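Local structure of gamma-glutamyltranspeptidase (Ggt) (Helicobacter pylori 26695, 5BPK) at residues A[229-233]-A[256-260]. The protein probably cleaves the gamma-glutamyl bond of glutathione and related compounds, passing the gamma-glutamyl group to water or to an acceptor amino acid or peptide. Residues are numbered along the deposited sequence.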
ATOM      1  N   LYS A 229      17.139  -3.382 -16.715  1.00 17.41           N
ATOM      2  CA  LYS A 229      18.594  -3.507 -16.594  1.00 19.17           C
ATOM      3  C   LYS A 229      19.306  -2.152 -16.435  1.00 18.06           C
ATOM      4  O   LYS A 229      20.417  -2.097 -15.899  1.00 18.45           O
ATOM      5  CB  LYS A 229      19.168  -4.291 -17.780  1.00 20.99           C
ATOM      6  CG  LYS A 229      18.930  -5.792 -17.683  1.00 25.83           C
ATOM      7  N   GLY A 230      18.661  -1.068 -16.877  1.00 16.69           N
ATOM      8  CA  GLY A 230      19.177   0.287 -16.664  1.00 16.80           C
ATOM      9  C   GLY A 230      19.158   0.746 -15.216  1.00 15.94           C
ATOM     10  O   GLY A 230      19.828   1.722 -14.848  1.00 17.74           O
ATOM     11  N   PHE A 231      18.381   0.048 -14.391  1.00 15.80           N
ATOM     12  CA  PHE A 231      18.345   0.283 -12.955  1.00 14.85           C
ATOM     13  C   PHE A 231      19.182  -0.750 -12.200  1.00 14.63           C
ATOM     14  O   PHE A 231      19.959  -0.385 -11.305  1.00 14.42           O
ATOM     15  CB  PHE A 231      16.899   0.249 -12.448  1.00 14.90           C
ATOM     16  CG  PHE A 231      16.756   0.554 -10.975  1.00 12.12           C
ATOM     17  CD1 PHE A 231      16.582   1.862 -10.547  1.00 14.06           C
ATOM     18  CD2 PHE A 231      16.789  -0.457 -10.018  1.00 12.44           C
ATOM     19  CE1 PHE A 231      16.450   2.161  -9.195  1.00 12.13           C
ATOM     20  CE2 PHE A 231      16.656  -0.157  -8.648  1.00 13.77           C
ATOM     21  CZ  PHE A 231      16.488   1.147  -8.244  1.00 12.25           C
ATOM     22  N   TYR A 232      18.998  -2.030 -12.539  1.00 14.28           N
ATOM     23  CA  TYR A 232      19.568  -3.145 -11.766  1.00 13.94           C
ATOM     24  C   TYR A 232      20.994  -3.551 -12.169  1.00 15.79           C
ATOM     25  O   TYR A 232      21.611  -4.366 -11.479  1.00 15.98           O
ATOM     26  CB  TYR A 232      18.637  -4.376 -11.802  1.00 14.99           C
ATOM     27  CG  TYR A 232      17.307  -4.122 -11.095  1.00 13.10           C
ATOM     28  CD1 TYR A 232      17.199  -4.224  -9.707  1.00 13.12           C
ATOM     29  CD2 TYR A 232      16.180  -3.746 -11.817  1.00 15.65           C
ATOM     30  CE1 TYR A 232      15.990  -3.966  -9.055  1.00 12.49           C
ATOM     31  CE2 TYR A 232      14.965  -3.478 -11.186  1.00 14.09           C
ATOM     32  CZ  TYR A 232      14.879  -3.587  -9.804  1.00 12.18           C
ATOM     33  OH  TYR A 232      13.695  -3.318  -9.173  1.00 13.47           O
ATOM     34  N   GLN A 233      21.493  -2.992 -13.277  1.00 16.46           N
ATOM     35  CA  GLN A 233      22.854  -3.245 -13.754  1.00 19.03           C
ATOM     36  C   GLN A 233      23.481  -1.937 -14.252  1.00 19.53           C
ATOM     37  O   GLN A 233      22.868  -0.875 -14.185  1.00 18.18           O
ATOM     38  CB  GLN A 233      22.834  -4.304 -14.869  1.00 19.38           C
ATOM     39  CG  GLN A 233      22.260  -5.667 -14.450  1.00 21.34           C
ATOM     40  CD  GLN A 233      22.337  -6.711 -15.554  1.00 30.08           C
ATOM     41  OE1 GLN A 233      23.230  -6.673 -16.404  1.00 35.15           O
ATOM     42  NE2 GLN A 233      21.402  -7.655 -15.540  1.00 31.74           N
ATOM     43  N   LEU A 256      21.229  -6.387  -6.631  1.00 14.93           N
ATOM     44  CA  LEU A 256      20.429  -5.762  -7.676  1.00 15.57           C
ATOM     45  C   LEU A 256      20.254  -6.721  -8.854  1.00 14.48           C
ATOM     46  O   LEU A 256      19.144  -6.878  -9.361  1.00 14.47           O
ATOM     47  CB  LEU A 256      21.047  -4.432  -8.120  1.00 15.05           C
ATOM     48  CG  LEU A 256      21.049  -3.329  -7.051  1.00 14.40           C
ATOM     49  CD1 LEU A 256      22.068  -2.246  -7.388  1.00 16.83           C
ATOM     50  CD2 LEU A 256      19.674  -2.719  -6.802  1.00 13.24           C
ATOM     51  N   ALA A 257      21.342  -7.388  -9.257  1.00 16.43           N
ATOM     52  CA  ALA A 257      21.295  -8.335 -10.377  1.00 17.41           C
ATOM     53  C   ALA A 257      20.445  -9.577 -10.079  1.00 17.37           C
ATOM     54  O   ALA A 257      19.973 -10.243 -11.009  1.00 19.90           O
ATOM     55  CB  ALA A 257      22.716  -8.744 -10.792  1.00 18.67           C
ATOM     56  N   SER A 258      20.257  -9.877  -8.791  1.00 15.56           N
ATOM     57  CA  SER A 258      19.446 -11.021  -8.358  1.00 15.19           C
ATOM     58  C   SER A 258      18.005 -10.671  -7.935  1.00 13.30           C
ATOM     59  O   SER A 258      17.242 -11.570  -7.532  1.00 13.65           O
ATOM     60  CB  SER A 258      20.152 -11.793  -7.236  1.00 17.56           C
ATOM     61  OG  SER A 258      20.335 -11.028  -6.057  1.00 18.19           O
ATOM     62  N   TYR A 259      17.608  -9.406  -8.056  1.00 13.22           N
ATOM     63  CA  TYR A 259      16.241  -9.024  -7.682  1.00 12.33           C
ATOM     64  C   TYR A 259      15.264  -9.655  -8.666  1.00 12.91           C
ATOM     65  O   TYR A 259      15.430  -9.523  -9.883  1.00 14.78           O
ATOM     66  CB  TYR A 259      15.983  -7.499  -7.622  1.00 12.43           C
ATOM     67  CG  TYR A 259      14.559  -7.312  -7.168  1.00 11.87           C
ATOM     68  CD1 TYR A 259      14.251  -7.350  -5.816  1.00 12.32           C
ATOM     69  CD2 TYR A 259      13.507  -7.287  -8.084  1.00 10.53           C
ATOM     70  CE1 TYR A 259      12.953  -7.292  -5.380  1.00 11.84           C
ATOM     71  CE2 TYR A 259      12.186  -7.240  -7.659  1.00 11.40           C
ATOM     72  CZ  TYR A 259      11.922  -7.253  -6.301  1.00 12.48           C
ATOM     73  OH  TYR A 259      10.628  -7.229  -5.861  1.00 11.46           O
ATOM     74  N   ASN A 260      14.242 -10.314  -8.121  1.00 16.00           N
ATOM     75  CA  ASN A 260      13.241 -11.026  -8.898  1.00 18.19           C
ATOM     76  C   ASN A 260      11.830 -10.641  -8.456  1.00 15.61           C
ATOM     77  O   ASN A 260      11.543 -10.670  -7.262  1.00 17.23           O
ATOM     78  CB  ASN A 260      13.446 -12.556  -8.748  1.00 21.05           C
ATOM     79  CG  ASN A 260      13.526 -13.049  -7.261  1.00 21.84           C
ATOM     80  OD1 ASN A 260      14.166 -12.431  -6.388  1.00 17.81           O
ATOM     81  ND2 ASN A 260      12.910 -14.209  -7.000  1.00 24.04           N
TER
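Tyr232, at the end of the short helix 229-232, provides the bump of this interface, and the hollow that takes it is formed where helix 253-257 gives way to a loop. Its CD1 and CE1 atoms slot between Leu256 CD2 on one side of the ring plane and Leu256 O with Tyr259 CB on the other: Tyr232 CD1 lies 3.3 Å from Leu256 O and 4.1 Å from Leu256 CD2, while Tyr232 CE1 rests 3.8 Å from Tyr259 CB. A backbone hydrogen bond from Tyr259 N to Leu256 O (3.2 Å) holds the turn that shapes this hollow. The two tyrosine rings lie nearly parallel, planes at 14°, but with centroids 5.8 Å apart they are slid past each other and barely overlap. Phe231 extends the apolar surface, its CE2 reaching Leu256 CD2 at 4.4 Å. No hydrogen bond crosses between the segments, so their direct contact is van der Waals packing. The tyrosine hydroxyls are hydrogen-bonded elsewhere, that of Tyr232 to Pro137 O and Ala141 N, that of Tyr259 to Arg103 O. The contact thus joins two short helices, with 256-260 leading into strand 262-271, consistent with the helical layers that flank the sheets of the Ntn-hydrolase fold.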